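Local coordinates for protein cephalosporin acylase (Bacillus halodurans, PDB 2NLZ) that probably hydrolyses amide bonds as an N-terminal nucleophile hydrolase of the gamma-glutamyltranspeptidase family, perhaps acting on cephalosporins, at residues D[416-428]-D[442-456]. The protein carries 1 engineered substitution. Sequence-based numbering, arbitrary orientation.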
ATOM      1  N   ARG D 416     -33.015  27.219  21.854  1.00 36.65           N
ATOM      2  CA  ARG D 416     -31.709  26.772  21.368  1.00 44.96           C
ATOM      3  C   ARG D 416     -31.860  25.717  20.271  1.00 43.28           C
ATOM      4  O   ARG D 416     -32.783  24.895  20.309  1.00 36.29           O
ATOM      5  CB  ARG D 416     -30.802  26.309  22.510  1.00 43.39           C
ATOM      6  CG  ARG D 416     -31.444  25.307  23.406  1.00 36.72           C
ATOM      7  CD  ARG D 416     -31.277  25.680  24.861  1.00 30.68           C
ATOM      8  NE  ARG D 416     -32.088  24.790  25.686  1.00 37.48           N
ATOM      9  CZ  ARG D 416     -31.596  23.968  26.608  1.00 38.97           C
ATOM     10  NH1 ARG D 416     -30.287  23.934  26.844  1.00 50.23           N
ATOM     11  NH2 ARG D 416     -32.411  23.189  27.302  1.00 37.50           N
ATOM     12  N   THR D 417     -30.962  25.769  19.287  1.00 40.51           N
ATOM     13  CA  THR D 417     -31.120  24.997  18.052  1.00 37.60           C
ATOM     14  C   THR D 417     -30.517  23.596  18.093  1.00 39.90           C
ATOM     15  O   THR D 417     -29.720  23.273  18.983  1.00 43.69           O
ATOM     16  CB  THR D 417     -30.491  25.728  16.850  1.00 34.18           C
ATOM     17  OG1 THR D 417     -30.617  24.911  15.684  1.00 22.79           O
ATOM     18  CG2 THR D 417     -29.022  26.030  17.112  1.00 26.44           C
ATOM     19  N   TYR D 418     -30.932  22.782  17.120  1.00 34.53           N
ATOM     20  CA  TYR D 418     -30.237  21.573  16.713  1.00 34.09           C
ATOM     21  C   TYR D 418     -28.745  21.869  16.722  1.00 35.01           C
ATOM     22  O   TYR D 418     -28.278  22.776  16.025  1.00 37.51           O
ATOM     23  CB  TYR D 418     -30.698  21.188  15.303  1.00 39.75           C
ATOM     24  CG  TYR D 418     -30.078  19.942  14.707  1.00 33.17           C
ATOM     25  CD1 TYR D 418     -28.876  19.999  14.017  1.00 32.18           C
ATOM     26  CD2 TYR D 418     -30.718  18.709  14.801  1.00 34.60           C
ATOM     27  CE1 TYR D 418     -28.309  18.859  13.465  1.00 41.57           C
ATOM     28  CE2 TYR D 418     -30.164  17.562  14.249  1.00 41.25           C
ATOM     29  CZ  TYR D 418     -28.958  17.645  13.582  1.00 44.33           C
ATOM     30  OH  TYR D 418     -28.406  16.516  13.029  1.00 40.00           O
ATOM     31  N   HIS D 419     -28.008  21.104  17.524  1.00 31.64           N
ATOM     32  CA  HIS D 419     -26.587  21.358  17.766  1.00 32.79           C
ATOM     33  C   HIS D 419     -25.748  20.189  17.273  1.00 29.83           C
ATOM     34  O   HIS D 419     -26.074  19.043  17.548  1.00 33.70           O
ATOM     35  CB  HIS D 419     -26.346  21.582  19.259  1.00 29.29           C
ATOM     36  CG  HIS D 419     -25.410  22.709  19.555  1.00 25.84           C
ATOM     37  ND1 HIS D 419     -24.042  22.589  19.444  1.00 34.66           N
ATOM     38  CD2 HIS D 419     -25.644  23.978  19.959  1.00 32.04           C
ATOM     39  CE1 HIS D 419     -23.474  23.734  19.769  1.00 41.44           C
ATOM     40  NE2 HIS D 419     -24.423  24.596  20.084  1.00 34.55           N
ATOM     41  N   THR D 420     -24.667  20.488  16.555  1.00 26.91           N
ATOM     42  CA  THR D 420     -23.841  19.445  15.924  1.00 26.78           C
ATOM     43  C   THR D 420     -22.779  18.835  16.834  1.00 25.27           C
ATOM     44  O   THR D 420     -22.402  17.674  16.674  1.00 25.75           O
ATOM     45  CB  THR D 420     -23.136  19.969  14.663  1.00 31.17           C
ATOM     46  OG1 THR D 420     -22.370  21.142  14.989  1.00 20.59           O
ATOM     47  CG2 THR D 420     -24.163  20.275  13.578  1.00 25.98           C
ATOM     48  N   ILE D 421     -22.282  19.656  17.751  1.00 29.47           N
ATOM     49  CA  ILE D 421     -21.352  19.270  18.785  1.00 27.23           C
ATOM     50  C   ILE D 421     -21.908  18.151  19.662  1.00 31.19           C
ATOM     51  O   ILE D 421     -22.941  18.315  20.321  1.00 39.50           O
ATOM     52  CB  ILE D 421     -21.123  20.470  19.673  1.00 29.07           C
ATOM     53  CG1 ILE D 421     -20.112  21.416  19.071  1.00 18.89           C
ATOM     54  CG2 ILE D 421     -20.610  20.082  21.037  1.00 46.98           C
ATOM     55  CD1 ILE D 421     -19.895  22.548  20.044  1.00 44.19           C
ATOM     56  N   ILE D 422     -21.227  17.012  19.677  1.00 26.23           N
ATOM     57  CA  ILE D 422     -21.670  15.876  20.485  1.00 22.87           C
ATOM     58  C   ILE D 422     -20.528  15.115  21.184  1.00 26.36           C
ATOM     59  O   ILE D 422     -19.697  14.476  20.539  1.00 28.87           O
ATOM     60  CB  ILE D 422     -22.595  14.890  19.675  1.00 25.54           C
ATOM     61  CG1 ILE D 422     -21.875  14.273  18.461  1.00 25.23           C
ATOM     62  CG2 ILE D 422     -23.901  15.587  19.240  1.00 12.06           C
ATOM     63  CD1 ILE D 422     -22.604  13.079  17.847  1.00 16.60           C
ATOM     64  N   PRO D 423     -20.486  15.193  22.519  1.00 23.24           N
ATOM     65  CA  PRO D 423     -19.507  14.424  23.266  1.00 23.61           C
ATOM     66  C   PRO D 423     -20.091  13.061  23.611  1.00 28.57           C
ATOM     67  O   PRO D 423     -21.263  12.954  24.000  1.00 34.23           O
ATOM     68  CB  PRO D 423     -19.323  15.246  24.537  1.00 27.47           C
ATOM     69  CG  PRO D 423     -20.649  15.947  24.745  1.00 34.45           C
ATOM     70  CD  PRO D 423     -21.358  15.996  23.398  1.00 24.19           C
ATOM     71  N   GLY D 424     -19.287  12.021  23.465  1.00 29.04           N
ATOM     72  CA  GLY D 424     -19.787  10.675  23.689  1.00 27.02           C
ATOM     73  C   GLY D 424     -19.158  10.036  24.900  1.00 26.51           C
ATOM     74  O   GLY D 424     -18.052  10.396  25.295  1.00 25.08           O
ATOM     75  N   PHE D 425     -19.873   9.081  25.487  1.00 22.05           N
ATOM     76  CA  PHE D 425     -19.305   8.258  26.546  1.00 25.28           C
ATOM     77  C   PHE D 425     -19.697   6.799  26.405  1.00 18.40           C
ATOM     78  O   PHE D 425     -20.830   6.486  26.047  1.00 18.29           O
ATOM     79  CB  PHE D 425     -19.729   8.769  27.919  1.00 27.27           C
ATOM     80  CG  PHE D 425     -18.723   8.490  29.007  1.00 25.09           C
ATOM     81  CD1 PHE D 425     -17.796   9.459  29.367  1.00 24.88           C
ATOM     82  CD2 PHE D 425     -18.705   7.263  29.672  1.00 25.47           C
ATOM     83  CE1 PHE D 425     -16.866   9.212  30.369  1.00 23.34           C
ATOM     84  CE2 PHE D 425     -17.777   7.008  30.673  1.00 17.30           C
ATOM     85  CZ  PHE D 425     -16.860   7.989  31.023  1.00 26.46           C
ATOM     86  N   LEU D 426     -18.749   5.917  26.698  1.00 21.35           N
ATOM     87  CA  LEU D 426     -18.986   4.486  26.644  1.00 25.92           C
ATOM     88  C   LEU D 426     -18.891   3.827  28.025  1.00 27.57           C
ATOM     89  O   LEU D 426     -18.014   4.156  28.835  1.00 25.40           O
ATOM     90  CB  LEU D 426     -18.034   3.810  25.648  1.00 23.62           C
ATOM     91  CG  LEU D 426     -18.324   2.352  25.243  1.00 22.22           C
ATOM     92  CD1 LEU D 426     -19.749   2.159  24.738  1.00 24.63           C
ATOM     93  CD2 LEU D 426     -17.323   1.864  24.199  1.00 22.27           C
ATOM     94  N   THR D 427     -19.786   2.865  28.247  1.00 34.24           N
ATOM     95  CA  THR D 427     -20.034   2.259  29.551  1.00 34.39           C
ATOM     96  C   THR D 427     -20.367   0.770  29.374  1.00 33.52           C
ATOM     97  O   THR D 427     -20.958   0.386  28.373  1.00 38.30           O
ATOM     98  CB  THR D 427     -21.182   3.043  30.242  1.00 30.23           C
ATOM     99  OG1 THR D 427     -20.617   4.092  31.031  1.00 32.72           O
ATOM    100  CG2 THR D 427     -22.077   2.173  31.108  1.00 35.20           C
ATOM    101  N   LYS D 428     -19.958  -0.068  30.322  1.00 35.94           N
ATOM    102  CA  LYS D 428     -20.333  -1.485  30.305  1.00 42.98           C
ATOM    103  C   LYS D 428     -20.690  -1.985  31.706  1.00 45.02           C
ATOM    104  O   LYS D 428     -19.827  -2.029  32.589  1.00 49.86           O
ATOM    105  CB  LYS D 428     -19.210  -2.335  29.706  1.00 40.11           C
ATOM    106  CG  LYS D 428     -19.525  -3.817  29.562  1.00 51.34           C
ATOM    107  CD  LYS D 428     -18.291  -4.590  29.102  1.00 62.29           C
ATOM    108  CE  LYS D 428     -18.510  -6.099  29.112  1.00 69.35           C
ATOM    109  NZ  LYS D 428     -19.493  -6.539  28.090  1.00 65.93           N
ATOM    110  N   PHE D 442     -21.461  17.792  10.687  1.00 49.71           N
ATOM    111  CA  PHE D 442     -22.424  16.714  10.417  1.00 48.64           C
ATOM    112  C   PHE D 442     -21.766  15.338  10.223  1.00 48.64           C
ATOM    113  O   PHE D 442     -22.453  14.325  10.064  1.00 44.85           O
ATOM    114  CB  PHE D 442     -23.313  17.069   9.225  1.00 47.76           C
ATOM    115  CG  PHE D 442     -24.297  18.172   9.513  1.00 55.66           C
ATOM    116  CD1 PHE D 442     -24.033  19.484   9.119  1.00 58.65           C
ATOM    117  CD2 PHE D 442     -25.487  17.900  10.176  1.00 56.72           C
ATOM    118  CE1 PHE D 442     -24.949  20.509   9.375  1.00 52.01           C
ATOM    119  CE2 PHE D 442     -26.405  18.918  10.439  1.00 50.77           C
ATOM    120  CZ  PHE D 442     -26.133  20.225  10.037  1.00 46.44           C
ATOM    121  N   MET D 443     -20.432  15.312  10.240  1.00 46.94           N
ATOM    122  CA  MET D 443     -19.675  14.062  10.309  1.00 44.41           C
ATOM    123  C   MET D 443     -19.859  13.394  11.685  1.00 38.04           C
ATOM    124  O   MET D 443     -19.770  12.163  11.816  1.00 27.75           O
ATOM    125  CB  MET D 443     -18.184  14.335  10.035  1.00 46.08           C
ATOM    126  CG  MET D 443     -17.198  13.256  10.524  1.00 48.58           C
ATOM    127  SD  MET D 443     -17.084  11.865   9.393  1.00 49.29           S
ATOM    128  CE  MET D 443     -16.166  10.674  10.366  1.00 41.55           C
ATOM    129  N   GLN D 444     -20.144  14.215  12.696  1.00 32.47           N
ATOM    130  CA  GLN D 444     -20.042  13.794  14.095  1.00 27.89           C
ATOM    131  C   GLN D 444     -20.729  12.479  14.464  1.00 21.11           C
ATOM    132  O   GLN D 444     -20.055  11.552  14.936  1.00 16.36           O
ATOM    133  CB  GLN D 444     -20.377  14.943  15.067  1.00 24.89           C
ATOM    134  CG  GLN D 444     -19.313  16.050  15.030  1.00 26.62           C
ATOM    135  CD  GLN D 444     -19.218  16.864  16.300  1.00 35.97           C
ATOM    136  OE1 GLN D 444     -19.099  18.087  16.252  1.00 40.26           O
ATOM    137  NE2 GLN D 444     -19.256  16.196  17.439  1.00 39.48           N
ATOM    138  N   PRO D 445     -22.046  12.365  14.207  1.00 17.08           N
ATOM    139  CA  PRO D 445     -22.687  11.097  14.549  1.00 20.03           C
ATOM    140  C   PRO D 445     -22.126   9.909  13.756  1.00 22.80           C
ATOM    141  O   PRO D 445     -22.010   8.800  14.299  1.00 17.74           O
ATOM    142  CB  PRO D 445     -24.152  11.339  14.187  1.00 21.10           C
ATOM    143  CG  PRO D 445     -24.301  12.824  14.137  1.00 24.16           C
ATOM    144  CD  PRO D 445     -23.002  13.321  13.632  1.00 20.00           C
ATOM    145  N   GLN D 446     -21.766  10.158  12.493  1.00 20.22           N
ATOM    146  CA  GLN D 446     -21.189   9.140  11.624  1.00 18.44           C
ATOM    147  C   GLN D 446     -19.854   8.652  12.171  1.00 20.79           C
ATOM    148  O   GLN D 446     -19.572   7.444  12.157  1.00 24.91           O
ATOM    149  CB  GLN D 446     -21.050   9.670  10.202  1.00 20.63           C
ATOM    150  CG  GLN D 446     -22.293  10.428   9.739  1.00 22.14           C
ATOM    151  CD  GLN D 446     -22.306  10.720   8.245  1.00 27.74           C
ATOM    152  OE1 GLN D 446     -22.095   9.828   7.408  1.00 28.20           O
ATOM    153  NE2 GLN D 446     -22.574  11.981   7.902  1.00 16.34           N
ATOM    154  N   GLY D 447     -19.060   9.592  12.683  1.00 17.51           N
ATOM    155  CA  GLY D 447     -17.802   9.272  13.365  1.00 22.60           C
ATOM    156  C   GLY D 447     -17.992   8.538  14.684  1.00 19.31           C
ATOM    157  O   GLY D 447     -17.191   7.676  15.050  1.00 22.05           O
ATOM    158  N   HIS D 448     -19.058   8.889  15.393  1.00 19.91           N
ATOM    159  CA  HIS D 448     -19.453   8.179  16.602  1.00 16.78           C
ATOM    160  C   HIS D 448     -19.856   6.735  16.270  1.00 24.04           C
ATOM    161  O   HIS D 448     -19.486   5.800  16.984  1.00 22.26           O
ATOM    162  CB  HIS D 448     -20.611   8.900  17.292  1.00 16.37           C
ATOM    163  CG  HIS D 448     -20.189  10.063  18.134  1.00 22.46           C
ATOM    164  ND1 HIS D 448     -20.821  10.390  19.312  1.00 24.12           N
ATOM    165  CD2 HIS D 448     -19.196  10.971  17.978  1.00 20.83           C
ATOM    166  CE1 HIS D 448     -20.240  11.451  19.844  1.00 24.25           C
ATOM    167  NE2 HIS D 448     -19.256  11.829  19.050  1.00 20.32           N
ATOM    168  N   MET D 449     -20.600   6.547  15.184  1.00 19.66           N
ATOM    169  CA  MET D 449     -21.009   5.199  14.809  1.00 23.31           C
ATOM    170  C   MET D 449     -19.798   4.368  14.430  1.00 23.99           C
ATOM    171  O   MET D 449     -19.717   3.189  14.786  1.00 18.28           O
ATOM    172  CB  MET D 449     -22.018   5.196  13.656  1.00 16.88           C
ATOM    173  CG  MET D 449     -22.750   3.861  13.533  1.00 17.88           C
ATOM    174  SD  MET D 449     -23.861   3.579  12.120  1.00 31.70           S
ATOM    175  CE  MET D 449     -22.761   3.973  10.804  1.00 38.38           C
ATOM    176  N   GLN D 450     -18.852   4.990  13.724  1.00 21.89           N
ATOM    177  CA  GLN D 450     -17.670   4.262  13.273  1.00 23.07           C
ATOM    178  C   GLN D 450     -16.764   3.852  14.429  1.00 24.77           C
ATOM    179  O   GLN D 450     -16.442   2.670  14.527  1.00 24.90           O
ATOM    180  CB  GLN D 450     -16.932   4.991  12.146  1.00 15.53           C
ATOM    181  CG  GLN D 450     -17.704   4.936  10.825  1.00 14.27           C
ATOM    182  CD  GLN D 450     -17.223   5.956   9.798  1.00 23.27           C
ATOM    183  OE1 GLN D 450     -16.193   5.765   9.156  1.00 24.68           O
ATOM    184  NE2 GLN D 450     -17.984   7.027   9.618  1.00  5.20           N
ATOM    185  N   VAL D 451     -16.411   4.781  15.331  1.00 20.70           N
ATOM    186  CA  VAL D 451     -15.545   4.405  16.464  1.00 21.97           C
ATOM    187  C   VAL D 451     -16.221   3.386  17.379  1.00 24.63           C
ATOM    188  O   VAL D 451     -15.548   2.506  17.921  1.00 21.94           O
ATOM    189  CB  VAL D 451     -14.979   5.598  17.314  1.00 12.78           C
ATOM    190  CG1 VAL D 451     -14.286   6.626  16.443  1.00 13.34           C
ATOM    191  CG2 VAL D 451     -16.053   6.245  18.147  1.00 31.67           C
ATOM    192  N   MET D 452     -17.545   3.488  17.530  1.00 21.02           N
ATOM    193  CA  MET D 452     -18.275   2.543  18.382  1.00 25.38           C
ATOM    194  C   MET D 452     -18.249   1.131  17.812  1.00 24.52           C
ATOM    195  O   MET D 452     -18.017   0.157  18.539  1.00 26.56           O
ATOM    196  CB  MET D 452     -19.714   3.005  18.676  1.00 17.66           C
ATOM    197  CG  MET D 452     -19.838   4.074  19.785  1.00 15.02           C
ATOM    198  SD  MET D 452     -19.045   3.612  21.343  1.00 24.42           S
ATOM    199  CE  MET D 452     -17.380   4.267  21.187  1.00 15.19           C
ATOM    200  N   MET D 453     -18.451   1.022  16.505  1.00 21.81           N
ATOM    201  CA  MET D 453     -18.388  -0.283  15.856  1.00 24.44           C
ATOM    202  C   MET D 453     -16.955  -0.804  15.755  1.00 25.59           C
ATOM    203  O   MET D 453     -16.714  -1.998  15.918  1.00 23.18           O
ATOM    204  CB  MET D 453     -19.050  -0.227  14.496  1.00 20.09           C
ATOM    205  CG  MET D 453     -20.524  -0.061  14.601  1.00 23.58           C
ATOM    206  SD  MET D 453     -21.287  -0.684  13.123  1.00 34.23           S
ATOM    207  CE  MET D 453     -22.009   0.810  12.547  1.00 27.08           C
ATOM    208  N   ASN D 454     -16.004   0.098  15.515  1.00 21.93           N
ATOM    209  CA  ASN D 454     -14.585  -0.255  15.540  1.00 21.11           C
ATOM    210  C   ASN D 454     -14.162  -0.791  16.900  1.00 20.39           C
ATOM    211  O   ASN D 454     -13.302  -1.659  16.995  1.00 17.52           O
ATOM    212  CB  ASN D 454     -13.718   0.951  15.164  1.00 18.60           C
ATOM    213  CG  ASN D 454     -13.880   1.365  13.707  1.00 27.22           C
ATOM    214  OD1 ASN D 454     -14.497   0.661  12.908  1.00 22.22           O
ATOM    215  ND2 ASN D 454     -13.338   2.533  13.362  1.00 13.26           N
ATOM    216  N   THR D 455     -14.774  -0.275  17.955  1.00 23.10           N
ATOM    217  CA  THR D 455     -14.421  -0.678  19.305  1.00 25.42           C
ATOM    218  C   THR D 455     -15.165  -1.924  19.768  1.00 26.08           C
ATOM    219  O   THR D 455     -14.544  -2.924  20.147  1.00 33.28           O
ATOM    220  CB  THR D 455     -14.621   0.476  20.292  1.00 22.32           C
ATOM    221  OG1 THR D 455     -13.818   1.578  19.861  1.00 17.12           O
ATOM    222  CG2 THR D 455     -14.172   0.083  21.680  1.00 25.84           C
ATOM    223  N   ILE D 456     -16.491  -1.871  19.705  1.00 22.84           N
ATOM    224  CA  ILE D 456     -17.327  -2.955  20.222  1.00 21.27           C
ATOM    225  C   ILE D 456     -17.363  -4.157  19.273  1.00 24.06           C
ATOM    226  O   ILE D 456     -17.062  -5.287  19.666  1.00 24.47           O
ATOM    227  CB  ILE D 456     -18.752  -2.449  20.571  1.00 18.48           C
ATOM    228  CG1 ILE D 456     -18.691  -1.464  21.752  1.00 18.48           C
ATOM    229  CG2 ILE D 456     -19.695  -3.613  20.847  1.00 22.17           C
ATOM    230  CD1 ILE D 456     -19.730  -0.350  21.688  1.00 23.21           C
TER
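Ile422, just ahead of the strand 424-428, and His448 of the helix 444-456 slide past each other in opposite directions, a worked example of how a helix is seated on a sheet. Along Ile422, CB lies 4.2 Å from His448 CE1. Ile422 CG1, set between the backbone N and the carbonyl carbon (chi1 61°), passes 3.5 Å from His448 CE1 and also lies against Gln444 CB. The tip, Ile422 CD1, then sits over one imidazole face, 3.6 Å from the His448 ring centroid in a CH-pi contact, with Pro445 CG 4.1 Å away. His448 ND1 is hydrogen-bonded to Glu266 on the strand 262-266, which probably helps to hold the ring's rotation, while His448 NE2 lies 3.1 Å from Ile422 O. Were His448 an alanine, Glu266 would probably lose this mate and a gap would be likely to open beneath Ile422 CD1. Toward one end, Thr420 CG2 stands over the Phe442 ring, Thr420 OG1 being hydrogen-bonded to Arg397; at the other, Leu426 CD1 meets Met452 SD tip to tip at 3.8 Å. Strand and helix run nearly parallel, 22° between their directions, and their axes approach to 10.8 Å, consistent with a helix layer packed on a sheet in the alpha-beta-beta-alpha sandwich of Ntn hydrolases.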